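Local coordinates for protein methyltransferase (Thermus thermophilus, PDB 3TMA) that catalyses the S-adenosyl-L-methionine-dependent N2-methylation of guanosine 6 in tRNA(Phe), using a Rossmann-fold catalytic domain fused to an N-terminal THUMP domain, at residues P179-R184 with T212-I217; V231-L236 with S254-L259; L72-V77 with T188-Q193; R275-P280 with R312-T317; T25-L30 with V338-G343. One frame throughout, in Å; residues are numbered along the deposited sequence.

Contact 1 (P179-R184 with T212-I217)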
# COMPACT_ATOMS: atom_id res chain seq x y z
N PRO A 179 7.51 -2.83 11.86
CA PRO A 179 8.11 -1.53 12.14
C PRO A 179 9.64 -1.63 12.36
O PRO A 179 10.35 -0.69 12.05
CB PRO A 179 7.39 -1.06 13.42
CG PRO A 179 6.99 -2.35 14.12
CD PRO A 179 6.60 -3.25 12.93
N LYS A 180 10.13 -2.77 12.83
CA LYS A 180 11.58 -2.95 12.97
C LYS A 180 12.31 -2.84 11.61
O LYS A 180 13.45 -2.42 11.55
CB LYS A 180 11.92 -4.27 13.66
CG LYS A 180 12.04 -4.19 15.20
CD LYS A 180 12.14 -5.60 15.82
CE LYS A 180 11.24 -5.73 17.06
NZ LYS A 180 11.81 -5.12 18.31
N ALA A 181 11.64 -3.19 10.52
CA ALA A 181 12.24 -3.00 9.21
C ALA A 181 11.96 -1.61 8.59
O ALA A 181 12.45 -1.31 7.52
CB ALA A 181 11.81 -4.10 8.27
N ALA A 182 11.18 -0.77 9.27
CA ALA A 182 10.65 0.48 8.67
C ALA A 182 11.45 1.75 8.95
O ALA A 182 12.49 1.74 9.63
CB ALA A 182 9.19 0.69 9.07
N LEU A 183 10.93 2.87 8.44
CA LEU A 183 11.67 4.14 8.42
C LEU A 183 12.68 4.09 7.28
O LEU A 183 13.22 5.12 6.86
N ARG A 184 12.95 2.86 6.81
CA ARG A 184 13.70 2.61 5.60
C ARG A 184 12.86 1.77 4.61
O ARG A 184 12.41 0.67 4.95
CB ARG A 184 15.03 1.91 5.93
CG ARG A 184 16.10 2.02 4.84
CD ARG A 184 16.41 3.48 4.48
NE ARG A 184 17.58 3.60 3.61
CZ ARG A 184 17.59 3.32 2.31
NH1 ARG A 184 16.50 2.89 1.71
NH2 ARG A 184 18.71 3.46 1.61
N THR A 212 17.74 -6.15 -0.13
CA THR A 212 16.69 -6.36 0.88
C THR A 212 16.61 -5.19 1.86
O THR A 212 15.54 -4.93 2.43
CB THR A 212 16.80 -7.74 1.59
OG1 THR A 212 15.57 -8.02 2.28
CG2 THR A 212 17.93 -7.74 2.63
N GLY A 213 17.73 -4.46 2.05
CA GLY A 213 17.79 -3.41 3.07
C GLY A 213 17.45 -3.97 4.46
O GLY A 213 17.99 -5.00 4.88
N SER A 214 16.53 -3.31 5.17
CA SER A 214 16.12 -3.80 6.48
C SER A 214 15.00 -4.86 6.43
O SER A 214 14.49 -5.28 7.46
CB SER A 214 15.73 -2.62 7.38
OG SER A 214 14.86 -1.77 6.66
N GLY A 215 14.68 -5.36 5.24
CA GLY A 215 14.05 -6.66 5.11
C GLY A 215 12.60 -6.62 4.65
O GLY A 215 11.98 -7.67 4.56
N THR A 216 12.04 -5.45 4.35
CA THR A 216 10.58 -5.33 4.12
C THR A 216 9.98 -6.28 3.09
O THR A 216 8.95 -6.94 3.38
CB THR A 216 10.18 -3.90 3.75
OG1 THR A 216 10.59 -3.01 4.81
CG2 THR A 216 8.65 -3.80 3.57
N ILE A 217 10.63 -6.40 1.93
CA ILE A 217 10.10 -7.29 0.88
C ILE A 217 10.17 -8.78 1.30
O ILE A 217 9.18 -9.51 1.12
CB ILE A 217 10.83 -7.09 -0.45
CG1 ILE A 217 10.41 -5.76 -1.07
CG2 ILE A 217 10.46 -8.19 -1.42
CD1 ILE A 217 11.39 -5.30 -2.20
O HOH W 1 13.16 -2.65 4.54
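A buried loop-to-loop contact, held by one serine hydroxyl and one bridging water, joins Ala181 at the end of the short 3-10 turn 179-181 to Ser214 in the turn that leads into helix 216-225 of the methyltransferase domain. Ser214 OG donates a hydrogen bond to Ala181 O at 2.6 Å and approaches it 31° out of the carbonyl plane. With chi1 at 48°, the hydroxyl sits between the backbone N and the carbonyl carbon of its own residue, from where it can also accept from the water at 2.9 Å. That water lies 2.6 Å from Thr216 OG1 and gives a weak bond to Arg184 O, so that one molecule links the two segments, weakly on the Arg184 side. Beside these polar atoms the methyl of Ala181 presses on the backbone of the turn, its CB 3.0 Å from Ser214 O. Arg184 adds a looser touch through CB, which lies 3.8 Å from Ser214 OG, and the remainder of its poorly ordered side chain leads away. Thr212 to Gly215 form a type II' beta turn, and Gly215 is the N-cap of the helix. Ser214, Gly215 and Thr216 probably bind S-adenosyl-L-methionine, as in related enzymes: this is the glycine-containing loop after the first strand of a Rossmann-fold methyltransferase.

Contact 2 (V231-L236 with S254-L259); sequences VYAGDL and SWIRFL
Val231 and Arg257 begin a ladder of backbone hydrogen bonds that joins strands 231-235 and 257-259 in parallel, their axes 4.8 Å apart at the closest. Arg257 N reaches Val231 O at 2.9 Å in an almost straight bond (178° at the hydrogen). From there the bonds alternate in direction: Ala233 N gives to Arg257 O, Leu259 N to Ala233 O, and Asp235 N to Leu259 O, the last being the longest at 3.2 Å. CA-H...O contacts support the ladder, among them Gly234 CA to Leu259 O. Just before the paired part a water takes over, accepting from Val231 N and donating to Trp255 O.

Apolar packing occupies the face that carries Ala233 and Phe258. The methyl of Ala233 meets the CD1 corner of the Phe258 ring at 3.6 Å, while Ile256 CG2 lies 3.4 Å above one face of that ring, toward its rim. Val231 and Ile256 run side by side, CG1 to CG2 4.0 Å. On the other face the extended chain of Arg257, its CG anti to the backbone N (chi1 176°), brings CD obliquely to the Tyr232 ring, 3.9 Å from both CD1 and CE1, with the ring and guanidinium planes 82° apart. Leu259 CD1 lies over one face of the Arg257 guanidinium, toward its rim.

Strand 257-260 is the outermost strand at this end of the sheet, and helix 238-250 makes the beta-alpha-beta crossover, packing through Ala244 and Ala248 on Phe258. Helix 216-225 covers Ala233 and Ile256, and strand 207-209 bonds to the far side of strand 231-235.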
# COMPACT_ATOMS: atom_id res chain seq x y z
N VAL A 231 12.70 -18.40 1.13
CA VAL A 231 12.88 -16.95 0.87
C VAL A 231 14.34 -16.60 1.10
O VAL A 231 14.90 -16.96 2.15
CB VAL A 231 12.03 -16.07 1.81
CG1 VAL A 231 12.33 -14.56 1.55
CG2 VAL A 231 10.55 -16.35 1.56
N TYR A 232 14.98 -16.04 0.08
CA TYR A 232 16.40 -15.66 0.11
C TYR A 232 16.41 -14.12 0.04
O TYR A 232 15.56 -13.53 -0.64
CB TYR A 232 17.11 -16.23 -1.15
CG TYR A 232 17.14 -17.76 -1.19
CD1 TYR A 232 18.20 -18.46 -0.62
CD2 TYR A 232 16.15 -18.49 -1.86
CE1 TYR A 232 18.23 -19.88 -0.65
CE2 TYR A 232 16.19 -19.88 -1.93
CZ TYR A 232 17.21 -20.57 -1.30
OH TYR A 232 17.19 -21.94 -1.36
N ALA A 233 17.35 -13.48 0.72
CA ALA A 233 17.34 -12.04 0.77
C ALA A 233 18.77 -11.59 0.94
O ALA A 233 19.49 -12.15 1.77
CB ALA A 233 16.49 -11.54 1.95
N GLY A 234 19.17 -10.57 0.19
CA GLY A 234 20.57 -10.20 0.19
C GLY A 234 20.78 -8.71 0.32
O GLY A 234 19.94 -7.91 -0.15
N ASP A 235 21.91 -8.33 0.90
CA ASP A 235 22.27 -6.93 0.92
C ASP A 235 23.76 -6.80 1.25
O ASP A 235 24.35 -7.70 1.87
CB ASP A 235 21.44 -6.21 1.99
CG ASP A 235 21.40 -4.72 1.78
OD1 ASP A 235 22.29 -4.00 2.33
OD2 ASP A 235 20.45 -4.25 1.08
N LEU A 236 24.36 -5.65 0.93
CA LEU A 236 25.76 -5.42 1.31
C LEU A 236 25.94 -4.85 2.71
O LEU A 236 27.00 -5.00 3.31
CB LEU A 236 26.45 -4.54 0.26
CG LEU A 236 26.90 -5.34 -0.98
CD1 LEU A 236 27.41 -4.44 -2.09
CD2 LEU A 236 27.97 -6.35 -0.60
N SER A 254 11.39 -16.70 10.87
CA SER A 254 12.79 -16.97 10.92
C SER A 254 13.37 -17.89 9.88
O SER A 254 14.54 -18.06 9.90
CB SER A 254 13.18 -17.52 12.27
OG SER A 254 12.87 -16.64 13.31
N TRP A 255 12.57 -18.48 8.99
CA TRP A 255 13.15 -19.29 7.96
C TRP A 255 13.77 -18.47 6.82
O TRP A 255 14.34 -19.03 5.98
CB TRP A 255 12.12 -20.25 7.42
CG TRP A 255 10.96 -19.61 6.79
CD1 TRP A 255 10.81 -19.26 5.50
CD2 TRP A 255 9.76 -19.25 7.43
NE1 TRP A 255 9.60 -18.73 5.28
CE2 TRP A 255 8.93 -18.69 6.47
CE3 TRP A 255 9.30 -19.35 8.74
CZ2 TRP A 255 7.67 -18.25 6.75
CZ3 TRP A 255 8.05 -18.91 9.02
CH2 TRP A 255 7.26 -18.36 8.04
N ILE A 256 13.63 -17.16 6.81
CA ILE A 256 14.23 -16.36 5.71
C ILE A 256 15.77 -16.48 5.79
O ILE A 256 16.34 -16.34 6.88
CB ILE A 256 13.88 -14.88 5.85
CG1 ILE A 256 12.35 -14.70 5.66
CG2 ILE A 256 14.65 -14.05 4.80
CD1 ILE A 256 11.85 -13.34 6.27
N ARG A 257 16.43 -16.71 4.65
CA ARG A 257 17.88 -16.80 4.62
C ARG A 257 18.39 -15.44 4.22
O ARG A 257 18.35 -15.10 3.01
CB ARG A 257 18.32 -17.85 3.59
CG ARG A 257 19.87 -17.97 3.39
CD ARG A 257 20.24 -19.28 2.60
NE ARG A 257 21.63 -19.31 2.13
CZ ARG A 257 22.66 -19.68 2.90
NH1 ARG A 257 22.45 -20.03 4.17
NH2 ARG A 257 23.89 -19.68 2.42
N PHE A 258 18.83 -14.66 5.21
CA PHE A 258 19.45 -13.34 4.93
C PHE A 258 20.96 -13.52 4.77
O PHE A 258 21.63 -14.08 5.63
CB PHE A 258 19.22 -12.34 6.07
CG PHE A 258 17.78 -11.88 6.23
CD1 PHE A 258 17.26 -10.88 5.42
CD2 PHE A 258 16.97 -12.44 7.21
CE1 PHE A 258 15.93 -10.43 5.56
CE2 PHE A 258 15.63 -12.02 7.36
CZ PHE A 258 15.11 -11.03 6.53
N LEU A 259 21.52 -12.92 3.73
CA LEU A 259 22.92 -13.15 3.40
C LEU A 259 23.56 -11.85 2.95
O LEU A 259 22.93 -11.04 2.26
CB LEU A 259 22.95 -14.18 2.27
CG LEU A 259 23.95 -15.31 2.13
CD1 LEU A 259 24.12 -16.20 3.42
CD2 LEU A 259 23.55 -16.15 0.90
O HOH W 2 13.80 -19.92 3.49

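Contact 3 (L72-V77 with T188-Q193); sequences LAHHLV and TPVLAQ
Val190, on the first turn of helix 189-198, presses its two methyls against the backbone and side chains of residues 72-74, and this is the tight part of a contact that has no hydrogen bond of its own. CG1 rests 3.5 Å from Leu72 O. CG2, the branch anti to the carbonyl carbon, lies 3.7 Å from Ala73 O and equally close to His74 CE1. The valine therefore fits into the bend of the chain, one methyl on each of two successive carbonyl oxygens. Leu72 packs against the next turn of the helix: its CD2 comes to 3.7 Å from Val190 O and 3.8 Å from Gln193 CG, the side chains of Leu72 and Gln193 crossing at about a right angle.

Looser is the side at His74 and Thr188, both partly exposed, where CE1 at the ring edge stands 4.1 Å from Thr188 OG1. The His74 ring is modelled in two conformations, and its contacts, less certain for that, hold for the one described. There His74 ND1 is hydrogen-bonded to Ser175 OG. Thr188 OG1 bonds to His27 NE2 and also accepts from Leu191 N at 3.1 Å, capping the helix as its N-cap residue. At the other end Gln193, bent at chi2 (69°), bonds through NE2 to Glu220 OE2 and Thr224 OG1, and through OE1 to Arg197 NE.

The contact thus bridges the N-terminal, THUMP-containing half and the methyltransferase domain. Leu72 is backed by Leu33 and Leu34 of helix 31-41 and His74 packs on Thr25 at the end of strand 21-25, while Pro189 and Ala192 pack on helix 216-225.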
# COMPACT_ATOMS: atom_id res chain seq x y z
N LEU A 72 -3.22 -4.78 1.02
CA LEU A 72 -2.92 -3.71 0.06
C LEU A 72 -3.50 -2.36 0.49
O LEU A 72 -3.49 -1.42 -0.29
CB LEU A 72 -3.46 -4.09 -1.32
CG LEU A 72 -2.66 -5.26 -1.93
CD1 LEU A 72 -3.50 -6.03 -2.94
CD2 LEU A 72 -1.36 -4.71 -2.54
N ALA A 73 -4.00 -2.26 1.72
CA ALA A 73 -4.65 -1.01 2.12
C ALA A 73 -3.79 -0.19 3.06
O ALA A 73 -3.08 -0.73 3.91
CB ALA A 73 -6.03 -1.29 2.76
N HIS A 74 -3.90 1.13 2.94
CA HIS A 74 -3.28 2.02 3.93
C HIS A 74 -4.30 2.38 5.01
O HIS A 74 -4.14 1.96 6.17
CB HIS A 74 -2.74 3.28 3.26
CG HIS A 74 -1.56 3.03 2.39
ND1 HIS A 74 -0.42 2.40 2.85
CD2 HIS A 74 -1.33 3.34 1.10
CE1 HIS A 74 0.47 2.36 1.87
NE2 HIS A 74 -0.09 2.87 0.78
N HIS A 75 -5.40 3.04 4.63
CA HIS A 75 -6.47 3.44 5.57
C HIS A 75 -7.82 2.88 5.12
O HIS A 75 -8.03 2.58 3.94
CB HIS A 75 -6.57 5.00 5.69
CG HIS A 75 -5.63 5.58 6.71
ND1 HIS A 75 -5.53 5.09 8.01
CD2 HIS A 75 -4.70 6.56 6.62
CE1 HIS A 75 -4.62 5.77 8.67
NE2 HIS A 75 -4.10 6.68 7.85
N LEU A 76 -8.71 2.67 6.10
CA LEU A 76 -10.09 2.28 5.85
C LEU A 76 -11.03 3.35 6.47
O LEU A 76 -10.86 3.74 7.64
CB LEU A 76 -10.38 0.95 6.54
CG LEU A 76 -9.47 -0.25 6.14
CD1 LEU A 76 -9.92 -1.47 6.93
CD2 LEU A 76 -9.62 -0.51 4.62
N VAL A 77 -12.05 3.73 5.72
CA VAL A 77 -13.14 4.64 6.18
C VAL A 77 -14.49 3.98 5.95
O VAL A 77 -14.74 3.48 4.88
CB VAL A 77 -13.08 5.98 5.36
CG1 VAL A 77 -14.11 6.99 5.85
CG2 VAL A 77 -11.67 6.59 5.53
N THR A 188 6.90 0.68 1.29
CA THR A 188 5.95 0.22 2.30
C THR A 188 5.74 -1.29 2.15
O THR A 188 5.92 -1.83 1.05
CB THR A 188 4.59 0.93 2.13
OG1 THR A 188 4.05 0.58 0.85
CG2 THR A 188 4.80 2.43 2.11
N PRO A 189 5.22 -1.94 3.21
CA PRO A 189 4.76 -3.32 3.01
C PRO A 189 3.65 -3.45 1.94
O PRO A 189 3.53 -4.50 1.30
CB PRO A 189 4.23 -3.73 4.40
CG PRO A 189 5.05 -2.91 5.34
CD PRO A 189 5.30 -1.58 4.64
N VAL A 190 2.86 -2.40 1.72
CA VAL A 190 1.82 -2.45 0.67
C VAL A 190 2.44 -2.59 -0.75
O VAL A 190 1.99 -3.39 -1.56
CB VAL A 190 0.89 -1.22 0.75
CG1 VAL A 190 0.00 -1.15 -0.51
CG2 VAL A 190 0.01 -1.32 2.05
N LEU A 191 3.46 -1.81 -1.03
CA LEU A 191 4.20 -1.92 -2.27
C LEU A 191 4.91 -3.26 -2.43
O LEU A 191 4.87 -3.88 -3.51
CB LEU A 191 5.23 -0.80 -2.38
CG LEU A 191 4.76 0.18 -3.46
CD1 LEU A 191 5.68 1.39 -3.47
CD2 LEU A 191 4.78 -0.58 -4.80
N ALA A 192 5.48 -3.77 -1.34
CA ALA A 192 6.05 -5.11 -1.35
C ALA A 192 5.02 -6.21 -1.68
O ALA A 192 5.29 -7.12 -2.48
CB ALA A 192 6.71 -5.40 0.03
N GLN A 193 3.85 -6.14 -1.06
CA GLN A 193 2.72 -7.09 -1.36
C GLN A 193 2.29 -7.00 -2.84
O GLN A 193 2.01 -8.01 -3.51
CB GLN A 193 1.52 -6.78 -0.44
CG GLN A 193 0.23 -7.60 -0.73
CD GLN A 193 0.40 -9.08 -0.37
OE1 GLN A 193 -0.20 -9.93 -1.00
NE2 GLN A 193 1.25 -9.38 0.62

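Contact 4 (R275-P280 with R312-T317); sequences RILANP and RVALLT
Arg275 folds its guanidinium over the side chain of Arg312, with Arg312 CG 4.2 Å from the guanidinium plane and over its centre. A bend at chi2 (-59°) brings the chain round, and its CD also packs on Arg312 CB at 3.8 Å. The two arginines run side by side with their guanidinium planes 49° apart; the Arg275 guanidinium and CD rest on the aliphatic start of Arg312, while the charged atoms keep apart, NH2 of Arg275 being 4.9 Å from NE of Arg312.

From this pair onward strands 275-278 and 312-317 run in parallel register. Four bonds link them: Ile276 N to Arg312 O, Ala314 N to Ile276 O, Ala278 N to Ala314 O at 2.9 Å, and Leu316 N to Ala278 O. Ile276 and Val313 lie alongside each other on one face, followed by Ala278 and Leu315, whose CB atoms are 4.0 Å apart; helix 290-305 covers this face. Leu277 and Ala314 share the opposite face with the arginines and meet helix 189-198.

Beyond the last bond the strands part. Pro280 CD still touches Leu316 O at 3.3 Å, and a water donates to both Pro280 O and Leu316 O. Asn279 OD1 lies 3.9 Å from Leu316 CD2. Asn279 probably binds S-adenosyl-L-methionine, and the Asn-Pro-Pro sequence after a central parallel strand is the motif IV signature of Rossmann-fold N-methyltransferases.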
# COMPACT_ATOMS: atom_id res chain seq x y z
N ARG A 275 10.86 -16.58 -8.43
CA ARG A 275 10.39 -15.20 -8.45
C ARG A 275 11.44 -14.32 -7.80
O ARG A 275 12.03 -14.68 -6.77
CB ARG A 275 9.06 -15.05 -7.64
CG ARG A 275 7.83 -15.86 -8.19
CD ARG A 275 7.54 -15.41 -9.65
NE ARG A 275 6.31 -16.04 -10.16
CZ ARG A 275 6.29 -17.14 -10.90
NH1 ARG A 275 7.42 -17.77 -11.21
NH2 ARG A 275 5.13 -17.61 -11.33
N ILE A 276 11.70 -13.16 -8.40
CA ILE A 276 12.67 -12.20 -7.85
C ILE A 276 11.93 -10.86 -7.71
O ILE A 276 11.27 -10.41 -8.66
CB ILE A 276 13.90 -12.03 -8.79
CG1 ILE A 276 14.60 -13.39 -8.92
CG2 ILE A 276 14.87 -10.95 -8.27
CD1 ILE A 276 15.84 -13.36 -9.89
N LEU A 277 11.93 -10.30 -6.51
CA LEU A 277 11.18 -9.06 -6.25
C LEU A 277 12.20 -8.00 -5.89
O LEU A 277 12.87 -8.11 -4.87
CB LEU A 277 10.23 -9.27 -5.04
CG LEU A 277 9.41 -10.58 -5.09
CD1 LEU A 277 8.57 -10.75 -3.79
CD2 LEU A 277 8.50 -10.62 -6.33
N ALA A 278 12.37 -7.00 -6.76
CA ALA A 278 13.62 -6.21 -6.75
C ALA A 278 13.30 -4.71 -6.63
O ALA A 278 12.49 -4.18 -7.40
CB ALA A 278 14.41 -6.49 -7.98
N ASN A 279 13.95 -4.05 -5.67
CA ASN A 279 13.78 -2.64 -5.43
C ASN A 279 15.20 -2.05 -5.41
O ASN A 279 15.79 -1.86 -4.35
CB ASN A 279 13.11 -2.48 -4.06
CG ASN A 279 13.04 -1.06 -3.59
OD1 ASN A 279 12.82 -0.14 -4.37
ND2 ASN A 279 13.20 -0.88 -2.28
N PRO A 280 15.78 -1.79 -6.60
CA PRO A 280 17.20 -1.33 -6.66
C PRO A 280 17.38 0.06 -6.03
O PRO A 280 16.43 0.82 -6.00
CB PRO A 280 17.47 -1.22 -8.17
CG PRO A 280 16.43 -2.07 -8.83
CD PRO A 280 15.22 -2.15 -7.90
N ARG A 312 9.98 -15.32 -13.03
CA ARG A 312 9.52 -13.94 -13.23
C ARG A 312 10.23 -12.98 -12.28
O ARG A 312 10.69 -13.41 -11.22
CB ARG A 312 8.00 -13.82 -13.05
CG ARG A 312 7.19 -14.55 -14.13
CD ARG A 312 5.68 -14.25 -14.08
NE ARG A 312 5.06 -14.74 -15.31
CZ ARG A 312 4.29 -14.03 -16.13
NH1 ARG A 312 3.90 -12.80 -15.81
NH2 ARG A 312 3.83 -14.58 -17.26
N VAL A 313 10.44 -11.73 -12.72
CA VAL A 313 10.97 -10.66 -11.88
C VAL A 313 9.91 -9.56 -11.80
O VAL A 313 9.31 -9.21 -12.81
CB VAL A 313 12.28 -10.03 -12.48
CG1 VAL A 313 12.93 -9.09 -11.48
CG2 VAL A 313 13.28 -11.11 -12.87
N ALA A 314 9.62 -9.06 -10.61
CA ALA A 314 8.86 -7.80 -10.51
C ALA A 314 9.83 -6.75 -9.98
O ALA A 314 10.47 -6.95 -8.94
CB ALA A 314 7.64 -7.97 -9.53
N LEU A 315 9.96 -5.68 -10.70
CA LEU A 315 10.89 -4.70 -10.26
C LEU A 315 10.39 -3.28 -10.27
O LEU A 315 9.61 -2.91 -11.08
CB LEU A 315 12.26 -4.86 -10.93
CG LEU A 315 12.67 -4.19 -12.23
CD1 LEU A 315 12.60 -2.64 -12.08
CD2 LEU A 315 14.09 -4.65 -12.48
N LEU A 316 10.87 -2.52 -9.32
CA LEU A 316 10.42 -1.12 -9.19
C LEU A 316 11.57 -0.18 -9.60
O LEU A 316 12.71 -0.36 -9.12
CB LEU A 316 10.05 -0.93 -7.72
CG LEU A 316 9.31 0.25 -7.11
CD1 LEU A 316 7.96 0.56 -7.76
CD2 LEU A 316 9.12 -0.17 -5.67
N THR A 317 11.31 0.82 -10.45
CA THR A 317 12.39 1.73 -10.84
C THR A 317 11.86 3.14 -11.20
O THR A 317 10.86 3.26 -11.90
CB THR A 317 13.23 1.17 -12.09
OG1 THR A 317 14.17 2.16 -12.53
CG2 THR A 317 12.31 0.86 -13.27
O HOH W 3 14.42 1.39 -7.82

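Contact 5 (T25-L30 with V338-G343)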
# COMPACT_ATOMS: atom_id res chain seq x y z
N THR A 25 -7.94 2.81 0.93
CA THR A 25 -6.97 3.56 0.15
C THR A 25 -5.68 2.76 0.00
O THR A 25 -5.31 1.96 0.87
CB THR A 25 -6.61 4.91 0.80
OG1 THR A 25 -6.04 4.65 2.08
CG2 THR A 25 -7.84 5.76 1.00
N THR A 26 -4.97 3.00 -1.10
CA THR A 26 -3.71 2.29 -1.38
C THR A 26 -2.83 3.29 -2.16
O THR A 26 -3.25 4.44 -2.37
CB THR A 26 -4.02 0.99 -2.20
OG1 THR A 26 -2.83 0.20 -2.35
CG2 THR A 26 -4.63 1.31 -3.62
N HIS A 27 -1.67 2.89 -2.66
CA HIS A 27 -0.94 3.78 -3.60
C HIS A 27 -1.71 3.94 -4.91
O HIS A 27 -2.13 2.96 -5.50
CB HIS A 27 0.47 3.24 -3.89
CG HIS A 27 1.29 3.03 -2.66
ND1 HIS A 27 2.18 3.96 -2.19
CD2 HIS A 27 1.37 1.98 -1.81
CE1 HIS A 27 2.77 3.51 -1.09
NE2 HIS A 27 2.30 2.29 -0.85
N PRO A 28 -1.85 5.18 -5.42
CA PRO A 28 -2.38 5.30 -6.79
C PRO A 28 -1.63 4.38 -7.75
O PRO A 28 -0.38 4.29 -7.68
CB PRO A 28 -2.10 6.78 -7.14
CG PRO A 28 -2.32 7.49 -5.74
CD PRO A 28 -1.63 6.49 -4.77
N GLY A 29 -2.39 3.68 -8.60
CA GLY A 29 -1.80 2.66 -9.49
C GLY A 29 -2.00 1.22 -9.04
O GLY A 29 -1.74 0.27 -9.80
N LEU A 30 -2.39 1.03 -7.78
CA LEU A 30 -2.61 -0.33 -7.25
C LEU A 30 -4.11 -0.63 -7.01
O LEU A 30 -4.44 -1.61 -6.35
CB LEU A 30 -1.86 -0.49 -5.91
CG LEU A 30 -0.32 -0.29 -5.86
CD1 LEU A 30 0.22 -0.60 -4.43
CD2 LEU A 30 0.39 -1.20 -6.89
N VAL A 338 2.47 2.30 -13.77
CA VAL A 338 2.97 3.41 -13.01
C VAL A 338 2.35 3.33 -11.60
O VAL A 338 1.15 3.04 -11.45
CB VAL A 338 2.58 4.74 -13.67
CG1 VAL A 338 3.05 5.88 -12.80
CG2 VAL A 338 3.25 4.79 -15.07
N VAL A 339 3.14 3.59 -10.55
CA VAL A 339 2.57 3.53 -9.16
C VAL A 339 3.11 4.74 -8.40
O VAL A 339 4.27 5.15 -8.64
CB VAL A 339 2.99 2.23 -8.44
CG1 VAL A 339 2.52 2.23 -6.94
CG2 VAL A 339 2.35 1.01 -9.15
N GLU A 340 2.30 5.34 -7.52
CA GLU A 340 2.77 6.48 -6.75
C GLU A 340 3.40 6.00 -5.47
O GLU A 340 2.74 5.29 -4.70
CB GLU A 340 1.66 7.50 -6.42
CG GLU A 340 2.18 8.67 -5.47
CD GLU A 340 2.14 8.33 -3.93
OE1 GLU A 340 1.69 7.23 -3.54
OE2 GLU A 340 2.56 9.18 -3.10
N GLN A 341 4.62 6.45 -5.20
CA GLN A 341 5.33 6.10 -3.97
C GLN A 341 6.11 7.31 -3.42
O GLN A 341 6.98 7.87 -4.11
CB GLN A 341 6.29 4.94 -4.21
CG GLN A 341 7.29 4.72 -3.05
CD GLN A 341 8.42 3.75 -3.38
OE1 GLN A 341 8.86 3.61 -4.54
NE2 GLN A 341 8.89 3.07 -2.37
N GLY A 342 5.78 7.72 -2.21
CA GLY A 342 6.42 8.85 -1.55
C GLY A 342 6.37 10.15 -2.36
O GLY A 342 7.35 10.86 -2.42
N GLY A 343 5.25 10.42 -3.02
CA GLY A 343 5.14 11.63 -3.84
C GLY A 343 5.72 11.57 -5.27
O GLY A 343 5.56 12.53 -6.02
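Chi1 of -56° turns the His27 ring away from its own carbonyl carbon and carries ND1 to Glu340 O, while Glu340, its CG anti to its backbone N, lays CB along the Pro28 ring and folds the carboxylate back through a bend at chi2 (-85°). They meet at a junction between the N-terminal half and the Rossmann-fold methyltransferase domain, where the type II beta turn His27-Leu30 meets the loop after strand 331-338. His27 ND1 gives a weak bond to Glu340 O, 2.9 Å away and near the ring plane. The other ring nitrogen, NE2, is hydrogen-bonded to Thr188 OG1 at the start of helix 189-198, so both ring nitrogens have a partner, which probably limits the ring's rotation.

The firmer link is between backbones: Glu340 N donates to Pro28 O at 2.9 Å with an angle of 164° at the hydrogen. Close by, Val339 CA adds a CA-H...O contact to Pro28 O, and Gly29 CA one to Val338 O at 3.6 Å.

Apolar packing flanks these bonds. Val339 CG1 leans on His27 CB, and its CG2 meets Leu30 CD2 at 3.7 Å, the leucine crossing the valine at about a right angle. Pro28 lies alongside Glu340, ring carbons against CB, with CD 3.6 Å from OE1. The far oxygen of the carboxylate turns back on its own loop, where Glu340 OE2 accepts from Gly343 N at 3.0 Å, met from above the carboxylate plane.

Contacts 3 and 5, with centres 10 Å apart, form one interface between the N-terminal half and the methyltransferase domain: Thr25 O lies 2.6 Å from His74 N, and Leu72 O 2.7 Å from Thr26 OG1, each a probable hydrogen bond. Contacts 1, 2 and 4 belong to the Rossmann-fold domain. Contact 2 supports the turn of contact 1 through Gly234 O and Asp235 OD2, which probably bond to Thr212 N and Gly213 N. Ile217 of contact 1 packs on Asn279 of contact 4, CD1 to CB 3.8 Å. Four of the residues that probably bind the cofactor lie in contacts 1 and 4, and Gln341 of contact 5 lies about 5 Å from Asn279, side chain to side chain.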